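Local coordinates for glycosyl hydrolase family 26 (Bacteroides ovatus, PDB 4ZXO), which probably hydrolyses internal beta-1,4-mannosidic bonds of galactomannan as a family 26 beta-mannanase, helping this gut bacterium break down the polysaccharide, at residues V203-M211 / I228-V236; G210-Y219 / Q247-A258. One frame throughout, in Å; residues are numbered along the deposited sequence. Where two conformers were deposited one is given.

Contact 1 (V203-M211 / I228-V236); sequences VLLAYSPGM and IIDVLGTDV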
loop_
_atom_site.group_PDB
_atom_site.type_symbol
_atom_site.label_atom_id
_atom_site.label_comp_id
_atom_site.label_asym_id
_atom_site.label_seq_id
_atom_site.Cartn_x
_atom_site.Cartn_y
_atom_site.Cartn_z
ATOM N N VAL A 203 5.026 6.243 11.062
ATOM C CA VAL A 203 4.026 5.525 10.309
ATOM C C VAL A 203 2.737 6.320 10.101
ATOM O O VAL A 203 2.232 6.940 11.037
ATOM C CB VAL A 203 3.714 4.200 11.007
ATOM C CG1 VAL A 203 2.708 3.399 10.217
ATOM C CG2 VAL A 203 4.977 3.413 11.114
ATOM N N LEU A 204 2.238 6.269 8.875
ATOM C CA LEU A 204 0.875 6.679 8.534
ATOM C C LEU A 204 0.108 5.397 8.267
ATOM O O LEU A 204 0.625 4.535 7.577
ATOM C CB LEU A 204 0.831 7.547 7.284
ATOM C CG LEU A 204 1.655 8.832 7.469
ATOM C CD1 LEU A 204 1.651 9.635 6.197
ATOM C CD2 LEU A 204 1.089 9.652 8.626
ATOM N N LEU A 205 -1.114 5.280 8.750
ATOM C CA LEU A 205 -1.872 4.030 8.545
ATOM C C LEU A 205 -2.892 4.159 7.431
ATOM O O LEU A 205 -3.649 5.132 7.395
ATOM C CB LEU A 205 -2.595 3.634 9.867
ATOM C CG LEU A 205 -1.625 3.232 10.968
ATOM C CD1 LEU A 205 -2.414 2.919 12.255
ATOM C CD2 LEU A 205 -0.714 2.036 10.566
ATOM N N ALA A 206 -2.961 3.181 6.531
ATOM C CA ALA A 206 -3.909 3.238 5.412
ATOM C C ALA A 206 -4.912 2.085 5.519
ATOM O O ALA A 206 -4.534 0.912 5.759
ATOM C CB ALA A 206 -3.160 3.144 4.038
ATOM N N TYR A 207 -6.161 2.446 5.296
ATOM C CA TYR A 207 -7.306 1.555 5.296
ATOM C C TYR A 207 -7.621 1.196 3.859
ATOM O O TYR A 207 -7.624 2.097 3.008
ATOM C CB TYR A 207 -8.454 2.315 5.952
ATOM C CG TYR A 207 -9.808 1.681 6.109
ATOM C CD1 TYR A 207 -10.050 0.746 7.128
ATOM C CD2 TYR A 207 -10.897 2.122 5.325
ATOM C CE1 TYR A 207 -11.330 0.226 7.339
ATOM C CE2 TYR A 207 -12.175 1.612 5.512
ATOM C CZ TYR A 207 -12.400 0.686 6.561
ATOM O OH TYR A 207 -13.630 0.134 6.802
ATOM N N SER A 208 -7.849 -0.086 3.526
ATOM C CA SER A 208 -7.884 -0.435 2.080
ATOM C C SER A 208 -8.728 -1.668 1.727
ATOM O O SER A 208 -8.216 -2.686 1.247
ATOM C CB SER A 208 -6.427 -0.602 1.540
ATOM O OG SER A 208 -5.701 -1.651 2.171
ATOM N N PRO A 209 -10.030 -1.576 1.932
ATOM C CA PRO A 209 -10.921 -2.640 1.460
ATOM C C PRO A 209 -11.029 -2.611 -0.062
ATOM O O PRO A 209 -10.603 -1.639 -0.705
ATOM C CB PRO A 209 -12.278 -2.276 2.099
ATOM C CG PRO A 209 -12.247 -0.778 2.081
ATOM C CD PRO A 209 -10.779 -0.439 2.512
ATOM N N GLY A 210 -11.530 -3.696 -0.625
ATOM C CA GLY A 210 -11.743 -3.791 -2.051
ATOM C C GLY A 210 -13.041 -3.131 -2.514
ATOM O O GLY A 210 -13.497 -2.131 -1.935
ATOM N N MET A 211 -13.651 -3.687 -3.569
ATOM C CA MET A 211 -14.829 -3.063 -4.182
ATOM C C MET A 211 -16.181 -3.628 -3.717
ATOM O O MET A 211 -17.205 -3.318 -4.314
ATOM C CB MET A 211 -14.746 -3.141 -5.726
ATOM C CG MET A 211 -14.367 -4.505 -6.300
ATOM S SD MET A 211 -15.483 -5.772 -5.876
ATOM C CE MET A 211 -16.985 -5.388 -6.787
ATOM N N ILE A 228 -7.014 6.797 14.184
ATOM C CA ILE A 228 -6.112 5.695 13.845
ATOM C C ILE A 228 -5.688 5.789 12.383
ATOM O O ILE A 228 -4.505 5.644 12.063
ATOM C CB ILE A 228 -6.804 4.326 14.139
ATOM C CG1 ILE A 228 -6.936 4.161 15.664
ATOM C CG2 ILE A 228 -6.019 3.174 13.547
ATOM C CD1 ILE A 228 -7.757 2.980 16.079
ATOM N N ILE A 229 -6.654 6.014 11.491
ATOM C CA ILE A 229 -6.397 5.938 10.051
ATOM C C ILE A 229 -5.965 7.304 9.535
ATOM O O ILE A 229 -6.529 8.329 9.904
ATOM C CB ILE A 229 -7.642 5.463 9.281
ATOM C CG1 ILE A 229 -8.035 4.018 9.726
ATOM C CG2 ILE A 229 -7.372 5.508 7.756
ATOM C CD1 ILE A 229 -6.885 2.954 9.484
ATOM N N ASP A 230 -4.952 7.303 8.685
ATOM C CA ASP A 230 -4.465 8.531 8.024
ATOM C C ASP A 230 -4.801 8.609 6.532
ATOM O O ASP A 230 -4.908 9.713 5.994
ATOM C CB ASP A 230 -2.945 8.635 8.180
ATOM C CG ASP A 230 -2.556 8.645 9.602
ATOM O OD1 ASP A 230 -2.960 9.587 10.302
ATOM O OD2 ASP A 230 -1.896 7.721 10.069
ATOM N N VAL A 231 -4.936 7.456 5.862
ATOM C CA VAL A 231 -5.136 7.439 4.401
ATOM C C VAL A 231 -6.279 6.493 4.089
ATOM O O VAL A 231 -6.278 5.350 4.574
ATOM C CB VAL A 231 -3.879 6.944 3.664
ATOM C CG1 VAL A 231 -4.154 6.821 2.129
ATOM C CG2 VAL A 231 -2.670 7.849 4.009
ATOM N N LEU A 232 -7.243 6.941 3.303
ATOM C CA LEU A 232 -8.357 6.083 2.867
ATOM C C LEU A 232 -8.017 5.496 1.491
ATOM O O LEU A 232 -7.845 6.247 0.522
ATOM C CB LEU A 232 -9.677 6.876 2.801
ATOM C CG LEU A 232 -10.111 7.440 4.147
ATOM C CD1 LEU A 232 -11.420 8.272 3.949
ATOM C CD2 LEU A 232 -10.264 6.341 5.220
ATOM N N GLY A 233 -7.913 4.178 1.407
ATOM C CA GLY A 233 -7.557 3.551 0.146
ATOM C C GLY A 233 -8.579 2.534 -0.306
ATOM O O GLY A 233 -9.600 2.253 0.363
ATOM N N THR A 234 -8.294 1.958 -1.463
ATOM C CA THR A 234 -9.105 0.834 -1.949
ATOM C C THR A 234 -8.215 0.009 -2.890
ATOM O O THR A 234 -7.254 0.542 -3.485
ATOM C CB THR A 234 -10.391 1.308 -2.662
ATOM O OG1 THR A 234 -11.232 0.177 -2.931
ATOM C CG2 THR A 234 -10.033 1.981 -3.999
ATOM N N ASP A 235 -8.492 -1.288 -2.954
ATOM C CA ASP A 235 -7.807 -2.202 -3.862
ATOM C C ASP A 235 -8.809 -2.689 -4.908
ATOM O O ASP A 235 -9.761 -3.412 -4.563
ATOM C CB ASP A 235 -7.240 -3.440 -3.114
ATOM C CG ASP A 235 -6.132 -3.114 -2.138
ATOM O OD1 ASP A 235 -5.768 -1.919 -1.983
ATOM O OD2 ASP A 235 -5.632 -4.101 -1.517
ATOM N N VAL A 236 -8.612 -2.335 -6.174
ATOM C CA VAL A 236 -9.552 -2.712 -7.225
ATOM C C VAL A 236 -8.756 -3.074 -8.465
ATOM O O VAL A 236 -8.014 -2.222 -8.977
ATOM C CB VAL A 236 -10.566 -1.550 -7.586
ATOM C CG1 VAL A 236 -11.535 -2.021 -8.671
ATOM C CG2 VAL A 236 -11.285 -1.005 -6.332
#

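Contact 2 (G210-Y219 / Q247-A258); sequences GMESDTVEEY and QLNKMLTILTEA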
loop_
_atom_site.group_PDB
_atom_site.type_symbol
_atom_site.label_atom_id
_atom_site.label_comp_id
_atom_site.label_asym_id
_atom_site.label_seq_id
_atom_site.Cartn_x
_atom_site.Cartn_y
_atom_site.Cartn_z
ATOM N N GLY A 210 -11.530 -3.696 -0.625
ATOM C CA GLY A 210 -11.743 -3.791 -2.051
ATOM C C GLY A 210 -13.041 -3.131 -2.514
ATOM O O GLY A 210 -13.497 -2.131 -1.935
ATOM N N MET A 211 -13.651 -3.687 -3.569
ATOM C CA MET A 211 -14.829 -3.063 -4.182
ATOM C C MET A 211 -16.181 -3.628 -3.717
ATOM O O MET A 211 -17.205 -3.318 -4.314
ATOM C CB MET A 211 -14.746 -3.141 -5.726
ATOM C CG MET A 211 -14.367 -4.505 -6.300
ATOM S SD MET A 211 -15.483 -5.772 -5.876
ATOM C CE MET A 211 -16.985 -5.388 -6.787
ATOM N N GLU A 212 -16.216 -4.398 -2.629
ATOM C CA GLU A 212 -17.484 -4.990 -2.208
ATOM C C GLU A 212 -18.455 -3.922 -1.774
ATOM O O GLU A 212 -19.668 -4.065 -1.988
ATOM C CB GLU A 212 -17.273 -5.983 -1.044
ATOM C CG GLU A 212 -16.505 -7.240 -1.458
ATOM C CD GLU A 212 -15.005 -7.041 -1.627
ATOM O OE1 GLU A 212 -14.412 -6.104 -1.053
ATOM O OE2 GLU A 212 -14.404 -7.823 -2.390
ATOM N N SER A 213 -17.941 -2.879 -1.117
ATOM C CA SER A 213 -18.802 -1.820 -0.609
ATOM C C SER A 213 -19.420 -1.043 -1.758
ATOM O O SER A 213 -18.725 -0.644 -2.675
ATOM C CB SER A 213 -18.001 -0.837 0.255
ATOM O OG SER A 213 -17.378 -1.499 1.346
ATOM N N ASP A 214 -20.720 -0.805 -1.687
ATOM C CA ASP A 214 -21.372 0.000 -2.720
ATOM C C ASP A 214 -21.617 1.435 -2.346
ATOM O O ASP A 214 -21.999 2.218 -3.192
ATOM C CB ASP A 214 -22.697 -0.627 -3.122
ATOM C CG ASP A 214 -22.524 -1.759 -4.130
ATOM O OD1 ASP A 214 -21.488 -1.862 -4.829
ATOM O OD2 ASP A 214 -23.482 -2.542 -4.262
ATOM N N THR A 215 -21.376 1.782 -1.096
ATOM C CA THR A 215 -21.643 3.108 -0.542
ATOM C C THR A 215 -20.602 3.440 0.507
ATOM O O THR A 215 -19.872 2.553 0.986
ATOM C CB THR A 215 -23.049 3.213 0.148
ATOM O OG1 THR A 215 -23.095 2.285 1.241
ATOM C CG2 THR A 215 -24.164 2.919 -0.839
ATOM N N VAL A 216 -20.541 4.712 0.877
ATOM C CA VAL A 216 -19.655 5.141 1.958
ATOM C C VAL A 216 -19.985 4.452 3.299
ATOM O O VAL A 216 -19.084 4.046 4.029
ATOM C CB VAL A 216 -19.714 6.678 2.143
ATOM C CG1 VAL A 216 -18.936 7.070 3.416
ATOM C CG2 VAL A 216 -19.070 7.325 0.953
ATOM N N GLU A 217 -21.288 4.275 3.575
ATOM C CA GLU A 217 -21.706 3.590 4.797
ATOM C C GLU A 217 -21.040 2.213 4.884
ATOM O O GLU A 217 -20.500 1.800 5.944
ATOM C CB GLU A 217 -23.269 3.467 4.837
ATOM C CG GLU A 217 -23.831 2.447 5.849
ATOM C CD GLU A 217 -25.332 2.421 5.815
ATOM O OE1 GLU A 217 -25.895 3.515 5.784
ATOM O OE2 GLU A 217 -25.942 1.330 5.739
ATOM N N GLU A 218 -21.090 1.479 3.769
ATOM C CA GLU A 218 -20.547 0.145 3.741
ATOM C C GLU A 218 -19.022 0.190 3.863
ATOM O O GLU A 218 -18.408 -0.618 4.540
ATOM C CB GLU A 218 -20.948 -0.575 2.458
ATOM C CG GLU A 218 -22.464 -0.909 2.404
ATOM C CD GLU A 218 -22.920 -1.129 0.975
ATOM O OE1 GLU A 218 -22.400 -2.079 0.293
ATOM O OE2 GLU A 218 -23.793 -0.334 0.527
ATOM N N TYR A 219 -18.409 1.127 3.146
ATOM C CA TYR A 219 -16.967 1.249 3.182
ATOM C C TYR A 219 -16.466 1.472 4.577
ATOM O O TYR A 219 -15.414 0.932 4.939
ATOM C CB TYR A 219 -16.549 2.419 2.247
ATOM C CG TYR A 219 -15.069 2.744 2.230
ATOM C CD1 TYR A 219 -14.192 2.079 1.357
ATOM C CD2 TYR A 219 -14.564 3.751 3.034
ATOM C CE1 TYR A 219 -12.829 2.404 1.334
ATOM C CE2 TYR A 219 -13.223 4.061 3.035
ATOM C CZ TYR A 219 -12.349 3.389 2.193
ATOM O OH TYR A 219 -11.012 3.705 2.197
ATOM N N GLN A 247 -16.696 -0.100 -11.445
ATOM C CA GLN A 247 -16.372 -0.334 -10.057
ATOM C C GLN A 247 -15.271 0.566 -9.546
ATOM O O GLN A 247 -15.336 1.000 -8.370
ATOM C CB GLN A 247 -15.953 -1.768 -9.867
ATOM C CG GLN A 247 -17.115 -2.740 -10.074
ATOM C CD GLN A 247 -18.237 -2.541 -9.052
ATOM O OE1 GLN A 247 -17.977 -2.166 -7.914
ATOM N NE2 GLN A 247 -19.499 -2.797 -9.465
ATOM N N LEU A 248 -14.296 0.900 -10.413
ATOM C CA LEU A 248 -13.267 1.848 -9.965
ATOM C C LEU A 248 -13.868 3.246 -9.804
ATOM O O LEU A 248 -13.588 3.932 -8.818
ATOM C CB LEU A 248 -12.079 1.873 -10.938
ATOM C CG LEU A 248 -10.889 2.697 -10.443
ATOM C CD1 LEU A 248 -10.367 2.240 -9.014
ATOM C CD2 LEU A 248 -9.808 2.738 -11.521
ATOM N N ASN A 249 -14.649 3.711 -10.785
ATOM C CA ASN A 249 -15.328 4.972 -10.550
ATOM C C ASN A 249 -16.163 4.949 -9.272
ATOM O O ASN A 249 -16.172 5.928 -8.528
ATOM C CB ASN A 249 -16.233 5.345 -11.725
ATOM C CG ASN A 249 -15.472 6.068 -12.833
ATOM O OD1 ASN A 249 -14.957 7.184 -12.642
ATOM N ND2 ASN A 249 -15.363 5.428 -13.969
ATOM N N LYS A 250 -16.913 3.871 -9.044
ATOM C CA LYS A 250 -17.709 3.765 -7.846
ATOM C C LYS A 250 -16.824 3.887 -6.591
ATOM O O LYS A 250 -17.146 4.661 -5.672
ATOM C CB LYS A 250 -18.445 2.433 -7.817
ATOM C CG LYS A 250 -19.315 2.277 -6.612
ATOM C CD LYS A 250 -19.681 0.782 -6.422
ATOM C CE LYS A 250 -18.553 0.058 -5.699
ATOM N NZ LYS A 250 -18.835 -1.402 -5.549
ATOM N N MET A 251 -15.723 3.125 -6.529
ATOM C CA MET A 251 -14.913 3.203 -5.314
ATOM C C MET A 251 -14.198 4.533 -5.160
ATOM O O MET A 251 -14.083 5.019 -4.036
ATOM C CB MET A 251 -13.846 2.089 -5.295
ATOM C CG MET A 251 -14.418 0.699 -5.100
ATOM S SD MET A 251 -15.678 0.509 -3.787
ATOM C CE MET A 251 -14.722 1.053 -2.358
ATOM N N LEU A 252 -13.688 5.122 -6.251
ATOM C CA LEU A 252 -13.018 6.400 -6.065
ATOM C C LEU A 252 -14.012 7.518 -5.712
ATOM O O LEU A 252 -13.624 8.444 -4.998
ATOM C CB LEU A 252 -12.226 6.763 -7.327
ATOM C CG LEU A 252 -11.152 5.699 -7.627
ATOM C CD1 LEU A 252 -10.271 6.182 -8.816
ATOM C CD2 LEU A 252 -10.311 5.362 -6.375
ATOM N N THR A 253 -15.266 7.426 -6.183
ATOM C CA THR A 253 -16.316 8.353 -5.752
ATOM C C THR A 253 -16.546 8.194 -4.236
ATOM O O THR A 253 -16.667 9.173 -3.474
ATOM C CB THR A 253 -17.597 8.081 -6.567
ATOM O OG1 THR A 253 -17.307 8.460 -7.927
ATOM C CG2 THR A 253 -18.802 8.927 -6.067
ATOM N N ILE A 254 -16.635 6.946 -3.789
ATOM C CA ILE A 254 -16.776 6.670 -2.355
ATOM C C ILE A 254 -15.597 7.228 -1.562
ATOM O O ILE A 254 -15.801 7.922 -0.563
ATOM C CB ILE A 254 -16.915 5.168 -2.110
ATOM C CG1 ILE A 254 -18.320 4.721 -2.506
ATOM C CG2 ILE A 254 -16.613 4.793 -0.618
ATOM C CD1 ILE A 254 -18.451 3.209 -2.632
ATOM N N LEU A 255 -14.375 6.990 -2.034
ATOM C CA LEU A 255 -13.184 7.510 -1.367
ATOM C C LEU A 255 -13.188 9.022 -1.298
ATOM O O LEU A 255 -12.898 9.596 -0.236
ATOM C CB LEU A 255 -11.874 7.099 -2.073
ATOM C CG LEU A 255 -11.429 5.668 -1.951
ATOM C CD1 LEU A 255 -10.029 5.516 -2.456
ATOM C CD2 LEU A 255 -11.522 5.173 -0.535
ATOM N N THR A 256 -13.509 9.671 -2.413
ATOM C CA THR A 256 -13.514 11.131 -2.440
ATOM C C THR A 256 -14.548 11.675 -1.430
ATOM O O THR A 256 -14.240 12.601 -0.642
ATOM C CB THR A 256 -13.787 11.628 -3.873
ATOM O OG1 THR A 256 -12.787 11.062 -4.754
ATOM C CG2 THR A 256 -13.719 13.132 -3.988
ATOM N N GLU A 257 -15.750 11.080 -1.406
ATOM C CA GLU A 257 -16.837 11.511 -0.494
ATOM C C GLU A 257 -16.381 11.285 0.954
ATOM O O GLU A 257 -16.539 12.157 1.835
ATOM C CB GLU A 257 -18.156 10.719 -0.851
ATOM C CG GLU A 257 -19.510 11.050 -0.080
ATOM C CD GLU A 257 -20.748 10.180 -0.573
ATOM O OE1 GLU A 257 -20.910 10.084 -1.826
ATOM O OE2 GLU A 257 -21.551 9.577 0.262
ATOM N N ALA A 258 -15.813 10.118 1.225
ATOM C CA ALA A 258 -15.393 9.788 2.597
ATOM C C ALA A 258 -14.198 10.646 3.052
ATOM O O ALA A 258 -14.091 11.064 4.217
ATOM C CB ALA A 258 -15.021 8.300 2.687
HETATM O O HOH W 1 -21.703 -2.292 -7.612
#

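Contact 1 (V203-M211 / I228-V236)
Leu205 and Asp230 meet at one end of the pairing between the parallel strands 203-207 and 231-235, neighbouring members of the TIM barrel and joined through the short helix 216-219 as a beta-alpha-beta unit. The Asp230 carboxylate serves the Leu205 backbone: OD2 accepts from Leu205 N at 2.9 Å, with the anti lone pair and in a nearly straight bond (N-H...O 165°). With CG beside its own backbone N (chi1 -58°), Asp230 turns its carboxylate across the side chain of Leu204, roughly at a right angle. Leu205 O takes two amides at once, Asp230 N in the carbonyl plane at 2.8 Å and Val231 N, tilted from that plane, at 3.1 Å. An alanine here in place of Asp230 is likely to leave the buried Leu205 N-H without its acceptor.

Farther along, Tyr207 uses both its backbone groups: its N donates to Val231 O at 3.0 Å, and its O receives Gly233 N. Ala206 CB meets Val231 CB at 3.9 Å on one face of the sheet. On the other, Tyr207 CB rests on CG2 and CD1 of Ile229, while Leu232 packs against Ala258 of helix 241-262. The polar ends nearby look to other partners: Ser208 OG bonds to Arg162, and Asp235 binds Thr269 with OD1 and forms a salt bridge to Arg162 with OD2. Past the strand proper, Pro209 O is gripped from opposite faces of its carbonyl plane, by the Thr234 hydroxyl, OG1, at 2.9 Å and by Asp235 N at 3.1 Å, the amide standing 38° out of the plane.

Contact 2 (G210-Y219 / Q247-A258)
Lys250 NZ is gripped by groups of both segments: it donates to Met211 O at 2.8 Å, forms a salt bridge with Asp214 OD1 at 2.8 Å, and bonds to Gln247 OE1, one turn earlier in its own helix, at 2.6 Å. A weak bond to Ser213 O adds to these. The lysine leaves the helix with CG anti to the backbone N and bends at chi3 (83°), which swings the ammonium in among the carbonyls of the loop. Asp214 OD1 meets the ammonium nearly along its C-O axis and also accepts from a water, which in turn takes a hydrogen from Gln247 NE2; the amide of Gln247 thus serves both the lysine and, through the water, its counter-ion. The loop is braced from within by Glu218, whose OE1 accepts Asp214 N at 2.9 Å from above the carboxylate plane, and whose OE2 takes the hydroxyl hydrogen of Thr215, the N-cap residue of helix 216-219.

In the TIM barrel this joins the loop and short helix that follow strand 203-207 to helix 241-262, which follows the next strand. Beyond the polar cluster, farther along helix 241-262, the packing turns apolar. Met251, bent at chi2 and chi3, lays SD beside Met211 CA and sends CE to Gly210 O and to the Tyr219 ring. Ile254 wedges CD1 against the Asp214-Thr215 peptide, while its CG2 lies 3.7 Å from Tyr219 CB. Leu255 crosses the tyrosine at about a right angle, its CD2 pressed close to Tyr219 CZ at 3.4 Å. Val216 CG1 meets Ala258 CB, and Val216 CG2 crosses the extended Glu257 chain at a slant, 3.4 Å from its OE2.

Contacts 1 and 2 have centres about 12 Å apart and share Gly210 and Met211, in the loop that follows strand 203-207 and packs on helix 241-262. Tyr219 stitches them together: its O probably accepts a hydrogen bond from Tyr207 OH (2.7 Å), its OH probably bonds to Gly233 O (2.7 Å), and its CE1 packs 3.3 Å from Pro209 CG. Contact 1 is the deeper one, its centre about 8 Å from that of the chain, against about 17 Å for contact 2. In barrel glycosidases substrate binds at the C-terminal ends of the strands, so residues 208-211 probably lie on that side. The potassium site is made by other residues, Ser328, Ser330 and Ile333.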